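Local coordinates for periplasmic solute binding protein (Pectobacterium atrosepticum, PDB 4RY1) that probably binds a sugar in the periplasm and delivers it to an ABC-type transporter, as a member of the bacterial solute-binding protein 1 family, at residues Glu58-Leu69 with Lys285-Ser296; Tyr80-Gly90 with Pro299-Asn307. All coordinates share one frame; numbering follows the deposited sequence.

Contact 1. Residues Glu58-Leu69 with Lys285-Ser296; sequences EPDVMRIDWNWL and KPSSLFAISKNS. With GOL (glycerol), chain C.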
loop_
_atom_site.group_PDB
_atom_site.type_symbol
_atom_site.label_atom_id
_atom_site.label_comp_id
_atom_site.label_asym_id
_atom_site.label_seq_id
_atom_site.Cartn_x
_atom_site.Cartn_y
_atom_site.Cartn_z
ATOM N N GLU A 58 -10.791 14.295 -17.205
ATOM C CA GLU A 58 -10.513 12.980 -16.643
ATOM C C GLU A 58 -11.385 11.877 -17.280
ATOM O O GLU A 58 -12.487 12.134 -17.776
ATOM C CB GLU A 58 -10.715 13.020 -15.137
ATOM C CG GLU A 58 -12.146 13.180 -14.652
ATOM C CD GLU A 58 -12.647 14.621 -14.533
ATOM O OE1 GLU A 58 -12.131 15.546 -15.217
ATOM O OE2 GLU A 58 -13.593 14.798 -13.760
ATOM N N PRO A 59 -10.892 10.635 -17.239
ATOM C CA PRO A 59 -11.693 9.537 -17.733
ATOM C C PRO A 59 -12.928 9.254 -16.913
ATOM O O PRO A 59 -13.043 9.654 -15.760
ATOM C CB PRO A 59 -10.753 8.342 -17.677
ATOM C CG PRO A 59 -9.463 8.798 -17.138
ATOM C CD PRO A 59 -9.614 10.198 -16.673
ATOM N N ASP A 60 -13.855 8.534 -17.526
ATOM C CA ASP A 60 -15.119 8.169 -16.859
ATOM C C ASP A 60 -14.899 7.292 -15.626
ATOM O O ASP A 60 -15.602 7.427 -14.632
ATOM C CB ASP A 60 -16.052 7.453 -17.831
ATOM C CG ASP A 60 -16.369 8.302 -19.045
ATOM O OD1 ASP A 60 -15.577 8.286 -20.003
ATOM O OD2 ASP A 60 -17.364 9.041 -18.980
ATOM N N VAL A 61 -13.973 6.345 -15.773
ATOM C CA VAL A 61 -13.571 5.441 -14.688
ATOM C C VAL A 61 -12.083 5.616 -14.431
ATOM O O VAL A 61 -11.264 5.536 -15.359
ATOM C CB VAL A 61 -13.872 3.963 -14.995
ATOM C CG1 VAL A 61 -13.398 3.035 -13.860
ATOM C CG2 VAL A 61 -15.356 3.775 -15.189
ATOM N N MET A 62 -11.741 5.851 -13.165
ATOM C CA MET A 62 -10.339 6.043 -12.776
ATOM C C MET A 62 -9.956 5.063 -11.683
ATOM O O MET A 62 -10.646 4.959 -10.668
ATOM C CB MET A 62 -10.141 7.443 -12.200
ATOM C CG MET A 62 -10.428 8.589 -13.166
ATOM S SD MET A 62 -10.908 10.197 -12.363
ATOM C CE MET A 62 -12.667 9.782 -12.134
ATOM N N ARG A 63 -8.805 4.425 -11.828
ATOM C CA ARG A 63 -8.159 3.823 -10.654
ATOM C C ARG A 63 -7.569 4.967 -9.815
ATOM O O ARG A 63 -6.916 5.851 -10.357
ATOM C CB ARG A 63 -7.064 2.847 -11.026
ATOM C CG ARG A 63 -6.546 1.992 -9.877
ATOM C CD ARG A 63 -5.258 1.284 -10.252
ATOM N NE ARG A 63 -4.683 0.520 -9.146
ATOM C CZ ARG A 63 -4.729 -0.804 -9.017
ATOM N NH1 ARG A 63 -5.342 -1.542 -9.925
ATOM N NH2 ARG A 63 -4.137 -1.362 -7.962
ATOM N N ILE A 64 -7.816 4.934 -8.514
ATOM C CA ILE A 64 -7.273 5.914 -7.606
ATOM C C ILE A 64 -6.788 5.226 -6.341
ATOM O O ILE A 64 -7.262 4.152 -5.985
ATOM C CB ILE A 64 -8.274 7.015 -7.232
ATOM C CG1 ILE A 64 -9.508 6.435 -6.536
ATOM C CG2 ILE A 64 -8.652 7.867 -8.444
ATOM C CD1 ILE A 64 -10.383 7.497 -5.894
ATOM N N ASP A 65 -5.802 5.816 -5.693
ATOM C CA ASP A 65 -5.403 5.393 -4.365
ATOM C C ASP A 65 -6.357 5.988 -3.321
ATOM O O ASP A 65 -6.805 7.140 -3.437
ATOM C CB ASP A 65 -3.938 5.769 -4.082
ATOM C CG ASP A 65 -2.981 4.568 -3.994
ATOM O OD1 ASP A 65 -3.366 3.387 -4.110
ATOM O OD2 ASP A 65 -1.787 4.826 -3.814
ATOM N N TRP A 66 -6.632 5.205 -2.276
ATOM C CA TRP A 66 -7.492 5.655 -1.166
ATOM C C TRP A 66 -6.995 6.950 -0.527
ATOM O O TRP A 66 -7.779 7.829 -0.140
ATOM C CB TRP A 66 -7.610 4.528 -0.140
ATOM C CG TRP A 66 -8.155 4.886 1.194
ATOM C CD1 TRP A 66 -9.465 4.995 1.546
ATOM C CD2 TRP A 66 -7.394 5.104 2.374
ATOM N NE1 TRP A 66 -9.560 5.299 2.883
ATOM C CE2 TRP A 66 -8.295 5.352 3.409
ATOM C CE3 TRP A 66 -6.022 5.102 2.656
ATOM C CZ2 TRP A 66 -7.876 5.592 4.707
ATOM C CZ3 TRP A 66 -5.613 5.337 3.942
ATOM C CH2 TRP A 66 -6.534 5.579 4.947
ATOM N N ASN A 67 -5.691 7.072 -0.416
ATOM C CA ASN A 67 -5.104 8.238 0.233
ATOM C C ASN A 67 -5.131 9.491 -0.622
ATOM O O ASN A 67 -4.692 10.552 -0.152
ATOM C CB ASN A 67 -3.702 7.887 0.688
ATOM C CG ASN A 67 -2.938 7.144 -0.355
ATOM O OD1 ASN A 67 -3.265 5.976 -0.686
ATOM N ND2 ASN A 67 -1.933 7.772 -0.885
ATOM N N TRP A 68 -5.694 9.389 -1.829
ATOM C CA TRP A 68 -5.943 10.563 -2.677
ATOM C C TRP A 68 -7.312 11.174 -2.436
ATOM O O TRP A 68 -7.611 12.258 -2.964
ATOM C CB TRP A 68 -5.798 10.268 -4.165
ATOM C CG TRP A 68 -4.480 9.706 -4.565
ATOM C CD1 TRP A 68 -3.319 9.651 -3.831
ATOM C CD2 TRP A 68 -4.201 9.068 -5.801
ATOM N NE1 TRP A 68 -2.345 9.020 -4.547
ATOM C CE2 TRP A 68 -2.851 8.673 -5.772
ATOM C CE3 TRP A 68 -4.957 8.818 -6.958
ATOM C CZ2 TRP A 68 -2.248 8.003 -6.836
ATOM C CZ3 TRP A 68 -4.344 8.166 -8.023
ATOM C CH2 TRP A 68 -3.015 7.754 -7.945
ATOM N N LEU A 69 -8.147 10.520 -1.645
ATOM C CA LEU A 69 -9.481 11.051 -1.389
ATOM C C LEU A 69 -9.473 12.408 -0.659
ATOM O O LEU A 69 -10.328 13.248 -0.940
ATOM C CB LEU A 69 -10.388 10.040 -0.693
ATOM C CG LEU A 69 -10.811 8.850 -1.548
ATOM C CD1 LEU A 69 -11.721 7.939 -0.738
ATOM C CD2 LEU A 69 -11.519 9.286 -2.821
ATOM N N LYS A 285 -5.789 -1.026 4.346
ATOM C CA LYS A 285 -6.505 -0.000 3.569
ATOM C C LYS A 285 -6.899 -0.589 2.235
ATOM O O LYS A 285 -6.437 -1.670 1.867
ATOM C CB LYS A 285 -5.625 1.215 3.310
ATOM C CG LYS A 285 -4.471 0.972 2.351
ATOM C CD LYS A 285 -3.783 2.257 1.931
ATOM C CE LYS A 285 -2.821 2.029 0.784
ATOM N NZ LYS A 285 -2.277 3.318 0.235
ATOM N N PRO A 286 -7.765 0.105 1.487
ATOM C CA PRO A 286 -7.973 -0.350 0.104
ATOM C C PRO A 286 -6.702 -0.296 -0.692
ATOM O O PRO A 286 -5.981 0.700 -0.620
ATOM C CB PRO A 286 -8.987 0.651 -0.453
ATOM C CG PRO A 286 -9.674 1.218 0.747
ATOM C CD PRO A 286 -8.581 1.282 1.782
ATOM N N SER A 287 -6.433 -1.313 -1.498
ATOM C CA SER A 287 -5.236 -1.272 -2.339
ATOM C C SER A 287 -5.349 -0.199 -3.422
ATOM O O SER A 287 -4.346 0.341 -3.866
ATOM C CB SER A 287 -4.982 -2.610 -3.020
ATOM O OG SER A 287 -5.925 -2.864 -4.046
ATOM N N SER A 288 -6.588 0.046 -3.831
ATOM C CA SER A 288 -6.979 1.027 -4.839
ATOM C C SER A 288 -8.492 0.979 -4.932
ATOM O O SER A 288 -9.123 0.028 -4.446
ATOM C CB SER A 288 -6.351 0.741 -6.207
ATOM O OG SER A 288 -5.054 1.343 -6.322
ATOM N N LEU A 289 -9.049 1.997 -5.576
ATOM C CA LEU A 289 -10.489 2.145 -5.776
ATOM C C LEU A 289 -10.715 2.392 -7.245
ATOM O O LEU A 289 -9.832 2.926 -7.911
ATOM C CB LEU A 289 -11.061 3.377 -5.036
ATOM C CG LEU A 289 -10.608 3.666 -3.604
ATOM C CD1 LEU A 289 -11.127 5.021 -3.119
ATOM C CD2 LEU A 289 -11.155 2.618 -2.712
ATOM N N PHE A 290 -11.909 2.059 -7.731
ATOM C CA PHE A 290 -12.399 2.629 -8.980
ATOM C C PHE A 290 -13.411 3.716 -8.649
ATOM O O PHE A 290 -14.351 3.485 -7.880
ATOM C CB PHE A 290 -13.070 1.599 -9.890
ATOM C CG PHE A 290 -12.113 0.743 -10.678
ATOM C CD1 PHE A 290 -11.118 1.301 -11.481
ATOM C CD2 PHE A 290 -12.251 -0.642 -10.672
ATOM C CE1 PHE A 290 -10.249 0.492 -12.214
ATOM C CE2 PHE A 290 -11.400 -1.431 -11.411
ATOM C CZ PHE A 290 -10.393 -0.880 -12.165
ATOM N N ALA A 291 -13.189 4.895 -9.240
ATOM C CA ALA A 291 -14.073 6.058 -9.104
ATOM C C ALA A 291 -14.632 6.428 -10.470
ATOM O O ALA A 291 -13.998 6.207 -11.486
ATOM C CB ALA A 291 -13.296 7.237 -8.535
ATOM N N ILE A 292 -15.830 6.995 -10.461
ATOM C CA ILE A 292 -16.488 7.540 -11.656
ATOM C C ILE A 292 -16.372 9.078 -11.648
ATOM O O ILE A 292 -16.556 9.711 -10.622
ATOM C CB ILE A 292 -17.963 7.114 -11.733
ATOM C CG1 ILE A 292 -18.066 5.590 -11.838
ATOM C CG2 ILE A 292 -18.686 7.784 -12.894
ATOM C CD1 ILE A 292 -19.483 5.034 -11.803
ATOM N N SER A 293 -16.079 9.633 -12.819
ATOM C CA SER A 293 -15.955 11.078 -12.990
ATOM C C SER A 293 -17.226 11.771 -12.570
ATOM O O SER A 293 -18.309 11.338 -12.938
ATOM C CB SER A 293 -15.687 11.445 -14.442
ATOM O OG SER A 293 -15.841 12.852 -14.625
ATOM N N LYS A 294 -17.069 12.872 -11.831
ATOM C CA LYS A 294 -18.198 13.605 -11.270
ATOM C C LYS A 294 -19.167 13.956 -12.384
ATOM O O LYS A 294 -20.381 13.859 -12.194
ATOM C CB LYS A 294 -17.758 14.867 -10.497
ATOM C CG LYS A 294 -18.847 15.385 -9.537
ATOM C CD LYS A 294 -18.493 16.685 -8.831
ATOM C CE LYS A 294 -19.444 16.981 -7.660
ATOM N NZ LYS A 294 -19.081 18.230 -6.928
ATOM N N ASN A 295 -18.628 14.363 -13.540
ATOM C CA ASN A 295 -19.466 14.801 -14.654
ATOM C C ASN A 295 -19.446 13.880 -15.872
ATOM O O ASN A 295 -19.696 14.311 -16.994
ATOM C CB ASN A 295 -19.072 16.224 -15.054
ATOM C CG ASN A 295 -19.013 17.162 -13.862
ATOM O OD1 ASN A 295 -17.954 17.697 -13.528
ATOM N ND2 ASN A 295 -20.140 17.342 -13.197
ATOM N N SER A 296 -19.165 12.596 -15.654
ATOM C CA SER A 296 -19.318 11.613 -16.740
ATOM C C SER A 296 -20.703 11.714 -17.370
ATOM O O SER A 296 -21.692 11.847 -16.653
ATOM C CB SER A 296 -19.176 10.194 -16.195
ATOM O OG SER A 296 -19.364 9.199 -17.204
HETATM C C1 GOL C . -1.550 0.345 -2.261
HETATM O O1 GOL C . -2.155 -0.807 -2.843
HETATM C C2 GOL C . -0.695 1.060 -3.325
HETATM O O2 GOL C . -1.504 1.563 -4.411
HETATM C C3 GOL C . 0.160 2.196 -2.754
HETATM O O3 GOL C . -0.639 3.084 -1.979
HETATM O O HOH W 1 -14.221 13.629 -11.370
HETATM O O HOH W 2 -3.905 -3.530 -6.259
HETATM O O HOH W 3 -1.986 -0.294 -6.288
HETATM O O HOH W 4 -5.057 2.885 -1.970
#
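The ammonium nitrogen of K285 is gripped by three acceptors at once. K285 NZ bonds to N67 OD1 at 3.0 Å, arriving 48° above the plane of that amide carbonyl, and reaches O3 of a bound glycerol at 2.8 Å; a salt bridge to E369 is the third. With CG lodged between its own backbone N and carbonyl carbon (chi1 69°) and the chain extended beyond, K285 runs its CD along W66 CE3 at 3.7 Å and carries NZ on to N67 and the glycerol. K285 CB lies over one face of the W66 indole, toward the rim. P286 lies over the same face, its CD making a CH-pi contact 3.9 Å from the centroid of the W66 five-membered ring, while the indole NE1 is bonded to the carbonyl of T101. D65 receives the glycerol with both oxygens, O2 on OD1 and O3 on OD2, and a water joins D65 OD1 to W66 N and P286 O.

Beyond this corner, strands 61-64 and 288-292 run antiparallel. M62 and A291 form a hydrogen-bonded pair in which M62 N meets A291 O at 2.8 Å; I64 and L289 form the next such pair. On their face of the sheet I64 CG1 packs 3.7 Å from L289 CB. On the other, V61 CG1 rests 3.7 Å from F290 CD1, whose ring turns its edge to the M62 carbonyl. At the far end S296 OG donates to the anti lone pair of D60 OD2 at 2.7 Å, and D60 OD1 accepts from R6 N.

The glycerol probably came from the crystallisation liquor, yet a carboxylate accepting from two adjacent hydroxyls, one of which also accepts from a lysine, is consistent with a sugar-binding cleft, and the neighbouring acids would favour a charged K285.

Contact 2. Residues Tyr80-Gly90 with Pro299-Asn307; sequences YDLNKQKDILG and PKEAAMLMN
Helix 299-310 follows strand 284-292 in the chain, and its first turns pack against a compact segment, residues 80-90, made of a 3-10 turn and a short helix that a Schellman motif ends at G90. A303 is the meeting point. A303 CB receives I88 CG2 at 3.8 Å, L89 CD2 at 3.9 Å and Q85 CB at 3.9 Å, three side chains converging on one methyl. I88 has CG2 anti to the backbone N and CG1 anti to the carbonyl carbon (chi1 -68°), a fork that sends CG2 to A303 and M304, while chi2 of -77° turns CD1 toward K300 NZ, the I88 and K300 side chains crossing at about a right angle.

Near the start of the helix, P299 sits on the phenol ring of Y80. P299 CB is 3.7 Å from the centroid of the Y80 ring and 22° off the normal, a CH-pi contact over the face but displaced toward the rim. Deeper in, the same L89 CD2 that touches A303 also meets M306 CB at 4.0 Å, and M306 CE meets L82 CD1 tip to tip at 4.0 Å.

Within residues 80-90, L89 N bonds to Q85 O, and D81 OD1 closes an Asx turn on N83 N while also accepting from L108 N. The contacts between the two segments that are clear are apolar and CH-pi: aliphatic branches and an aromatic face fitted to one side of the helix, with the A303 methyl met jointly by I88, L89 and Q85.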
loop_
_atom_site.group_PDB
_atom_site.type_symbol
_atom_site.label_atom_id
_atom_site.label_comp_id
_atom_site.label_asym_id
_atom_site.label_seq_id
_atom_site.Cartn_x
_atom_site.Cartn_y
_atom_site.Cartn_z
ATOM N N TYR A 80 -18.266 11.097 -8.708
ATOM C CA TYR A 80 -19.650 10.684 -8.794
ATOM C C TYR A 80 -20.004 9.778 -7.607
ATOM O O TYR A 80 -19.267 8.826 -7.298
ATOM C CB TYR A 80 -19.890 9.985 -10.118
ATOM C CG TYR A 80 -21.296 9.487 -10.338
ATOM C CD1 TYR A 80 -22.228 10.270 -11.009
ATOM C CD2 TYR A 80 -21.679 8.194 -9.950
ATOM C CE1 TYR A 80 -23.510 9.810 -11.256
ATOM C CE2 TYR A 80 -22.954 7.739 -10.178
ATOM C CZ TYR A 80 -23.867 8.542 -10.843
ATOM O OH TYR A 80 -25.123 8.024 -11.075
ATOM N N ASP A 81 -21.130 10.062 -6.969
ATOM C CA ASP A 81 -21.552 9.307 -5.788
ATOM C C ASP A 81 -22.036 7.911 -6.179
ATOM O O ASP A 81 -23.134 7.730 -6.722
ATOM C CB ASP A 81 -22.652 10.069 -5.066
ATOM C CG ASP A 81 -23.159 9.379 -3.827
ATOM O OD1 ASP A 81 -22.635 8.315 -3.427
ATOM O OD2 ASP A 81 -24.135 9.930 -3.255
ATOM N N LEU A 82 -21.213 6.909 -5.870
ATOM C CA LEU A 82 -21.516 5.525 -6.271
ATOM C C LEU A 82 -22.757 4.923 -5.615
ATOM O O LEU A 82 -23.304 3.952 -6.125
ATOM C CB LEU A 82 -20.331 4.610 -6.018
ATOM C CG LEU A 82 -19.039 4.960 -6.763
ATOM C CD1 LEU A 82 -17.989 3.909 -6.452
ATOM C CD2 LEU A 82 -19.214 5.043 -8.265
ATOM N N ASN A 83 -23.230 5.521 -4.519
ATOM C CA ASN A 83 -24.516 5.093 -3.961
ATOM C C ASN A 83 -25.655 5.273 -4.963
ATOM O O ASN A 83 -26.659 4.581 -4.863
ATOM C CB ASN A 83 -24.860 5.801 -2.633
ATOM C CG ASN A 83 -23.869 5.509 -1.514
ATOM O OD1 ASN A 83 -23.479 6.415 -0.731
ATOM N ND2 ASN A 83 -23.492 4.265 -1.391
ATOM N N LYS A 84 -25.493 6.191 -5.920
ATOM C CA LYS A 84 -26.474 6.369 -7.008
ATOM C C LYS A 84 -26.560 5.185 -7.979
ATOM O O LYS A 84 -27.507 5.088 -8.749
ATOM C CB LYS A 84 -26.191 7.651 -7.789
ATOM C CG LYS A 84 -26.350 8.902 -6.968
ATOM C CD LYS A 84 -25.932 10.074 -7.831
ATOM C CE LYS A 84 -26.112 11.420 -7.183
ATOM N NZ LYS A 84 -25.771 12.407 -8.245
ATOM N N GLN A 85 -25.562 4.301 -7.938
ATOM C CA GLN A 85 -25.536 3.104 -8.777
ATOM C C GLN A 85 -25.442 1.850 -7.928
ATOM O O GLN A 85 -24.844 0.849 -8.330
ATOM C CB GLN A 85 -24.382 3.182 -9.766
ATOM C CG GLN A 85 -24.485 4.371 -10.705
ATOM C CD GLN A 85 -25.638 4.327 -11.707
ATOM O OE1 GLN A 85 -26.005 5.370 -12.270
ATOM N NE2 GLN A 85 -26.189 3.154 -11.962
ATOM N N LYS A 86 -26.056 1.905 -6.749
ATOM C CA LYS A 86 -26.029 0.779 -5.808
ATOM C C LYS A 86 -26.410 -0.556 -6.455
ATOM O O LYS A 86 -25.762 -1.579 -6.206
ATOM C CB LYS A 86 -26.932 1.049 -4.593
ATOM C CG LYS A 86 -27.157 -0.205 -3.758
ATOM C CD LYS A 86 -27.507 0.065 -2.306
ATOM C CE LYS A 86 -26.713 -0.860 -1.385
ATOM N NZ LYS A 86 -25.924 -0.131 -0.351
ATOM N N ASP A 87 -27.471 -0.560 -7.254
ATOM C CA ASP A 87 -27.976 -1.820 -7.833
ATOM C C ASP A 87 -27.068 -2.387 -8.926
ATOM O O ASP A 87 -26.779 -3.591 -8.953
ATOM C CB ASP A 87 -29.401 -1.648 -8.359
ATOM C CG ASP A 87 -30.401 -1.392 -7.251
ATOM O OD1 ASP A 87 -30.206 -1.914 -6.136
ATOM O OD2 ASP A 87 -31.379 -0.659 -7.498
ATOM N N ILE A 88 -26.615 -1.515 -9.816
ATOM C CA ILE A 88 -25.695 -1.922 -10.882
ATOM C C ILE A 88 -24.385 -2.438 -10.282
ATOM O O ILE A 88 -23.871 -3.484 -10.698
ATOM C CB ILE A 88 -25.423 -0.768 -11.875
ATOM C CG1 ILE A 88 -26.677 -0.423 -12.681
ATOM C CG2 ILE A 88 -24.258 -1.117 -12.810
ATOM C CD1 ILE A 88 -27.001 -1.381 -13.794
ATOM N N LEU A 89 -23.868 -1.725 -9.287
ATOM C CA LEU A 89 -22.611 -2.131 -8.642
ATOM C C LEU A 89 -22.748 -3.324 -7.685
ATOM O O LEU A 89 -21.771 -3.970 -7.349
ATOM C CB LEU A 89 -21.981 -0.951 -7.899
ATOM C CG LEU A 89 -21.529 0.214 -8.786
ATOM C CD1 LEU A 89 -21.216 1.437 -7.943
ATOM C CD2 LEU A 89 -20.340 -0.218 -9.638
ATOM N N GLY A 90 -23.957 -3.615 -7.238
ATOM C CA GLY A 90 -24.127 -4.663 -6.244
ATOM C C GLY A 90 -23.391 -4.357 -4.959
ATOM O O GLY A 90 -22.668 -5.191 -4.435
ATOM N N PRO A 299 -22.526 7.584 -16.440
ATOM C CA PRO A 299 -22.193 6.947 -15.169
ATOM C C PRO A 299 -22.749 5.536 -15.024
ATOM O O PRO A 299 -22.133 4.689 -14.404
ATOM C CB PRO A 299 -22.827 7.886 -14.133
ATOM C CG PRO A 299 -23.927 8.585 -14.881
ATOM C CD PRO A 299 -23.316 8.808 -16.233
ATOM N N LYS A 300 -23.901 5.274 -15.612
ATOM C CA LYS A 300 -24.441 3.928 -15.570
ATOM C C LYS A 300 -23.508 2.912 -16.258
ATOM O O LYS A 300 -23.191 1.861 -15.701
ATOM C CB LYS A 300 -25.805 3.918 -16.217
ATOM C CG LYS A 300 -26.434 2.564 -16.194
ATOM C CD LYS A 300 -27.806 2.626 -16.814
ATOM C CE LYS A 300 -28.656 1.581 -16.152
ATOM N NZ LYS A 300 -28.033 0.262 -16.440
ATOM N N GLU A 301 -23.080 3.226 -17.471
ATOM C CA GLU A 301 -22.173 2.362 -18.242
ATOM C C GLU A 301 -20.816 2.232 -17.550
ATOM O O GLU A 301 -20.226 1.145 -17.519
ATOM C CB GLU A 301 -22.036 2.872 -19.689
ATOM C CG GLU A 301 -23.296 2.715 -20.538
ATOM C CD GLU A 301 -24.350 3.797 -20.385
ATOM O OE1 GLU A 301 -24.177 4.781 -19.629
ATOM O OE2 GLU A 301 -25.394 3.622 -21.040
ATOM N N ALA A 302 -20.339 3.320 -16.975
ATOM C CA ALA A 302 -19.119 3.279 -16.163
ATOM C C ALA A 302 -19.269 2.281 -15.003
ATOM O O ALA A 302 -18.401 1.425 -14.776
ATOM C CB ALA A 302 -18.795 4.685 -15.627
ATOM N N ALA A 303 -20.377 2.381 -14.289
ATOM C CA ALA A 303 -20.685 1.446 -13.208
ATOM C C ALA A 303 -20.811 0.005 -13.713
ATOM O O ALA A 303 -20.387 -0.936 -13.025
ATOM C CB ALA A 303 -21.955 1.851 -12.493
ATOM N N MET A 304 -21.426 -0.169 -14.884
ATOM C CA MET A 304 -21.523 -1.516 -15.485
ATOM C C MET A 304 -20.127 -2.108 -15.728
ATOM O O MET A 304 -19.894 -3.299 -15.518
ATOM C CB MET A 304 -22.339 -1.506 -16.797
ATOM C CG MET A 304 -23.818 -1.195 -16.624
ATOM S SD MET A 304 -24.744 -0.785 -18.169
ATOM C CE MET A 304 -24.633 -2.399 -18.982
ATOM N N LEU A 305 -19.198 -1.295 -16.214
ATOM C CA LEU A 305 -17.831 -1.779 -16.441
ATOM C C LEU A 305 -17.167 -2.174 -15.119
ATOM O O LEU A 305 -16.533 -3.229 -14.985
ATOM C CB LEU A 305 -16.998 -0.730 -17.158
ATOM C CG LEU A 305 -15.522 -1.038 -17.392
ATOM C CD1 LEU A 305 -15.308 -2.364 -18.118
ATOM C CD2 LEU A 305 -14.851 0.153 -18.091
ATOM N N MET A 306 -17.348 -1.343 -14.111
ATOM C CA MET A 306 -16.792 -1.615 -12.784
ATOM C C MET A 306 -17.372 -2.914 -12.201
ATOM O O MET A 306 -16.625 -3.784 -11.717
ATOM C CB MET A 306 -17.037 -0.455 -11.831
ATOM C CG MET A 306 -16.216 0.776 -12.187
ATOM S SD MET A 306 -16.724 2.362 -11.344
ATOM C CE MET A 306 -16.781 1.825 -9.628
ATOM N N ASN A 307 -18.688 -3.063 -12.271
ATOM C CA ASN A 307 -19.308 -4.291 -11.788
ATOM C C ASN A 307 -18.800 -5.503 -12.552
ATOM O O ASN A 307 -18.583 -6.567 -11.981
ATOM C CB ASN A 307 -20.814 -4.212 -11.889
ATOM C CG ASN A 307 -21.471 -5.480 -11.418
ATOM O OD1 ASN A 307 -21.570 -5.728 -10.211
ATOM N ND2 ASN A 307 -21.910 -6.290 -12.354
#

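Overall arrangement
The two contacts lie with their centres 13 Å apart and share a strand-to-helix connection, since strand 284-292 of contact 1 leads into helix 299-310 of contact 2. Their segments alternate along the chain, as 58-69 and 80-90 precede 285-296 and 299-307. Backbone and side chains both join them: I292 O probably accepts a hydrogen bond from Y80 N at 2.9 Å, and M306 SD packs 3.5 Å from I292 CG1. A302 of the same helix touches V61, so the sheet of contact 1 carries contact 2 on one face. The glycerol is bound at the D65 and K285 end of contact 1, whereas contact 2 is structural packing at the strands' other end.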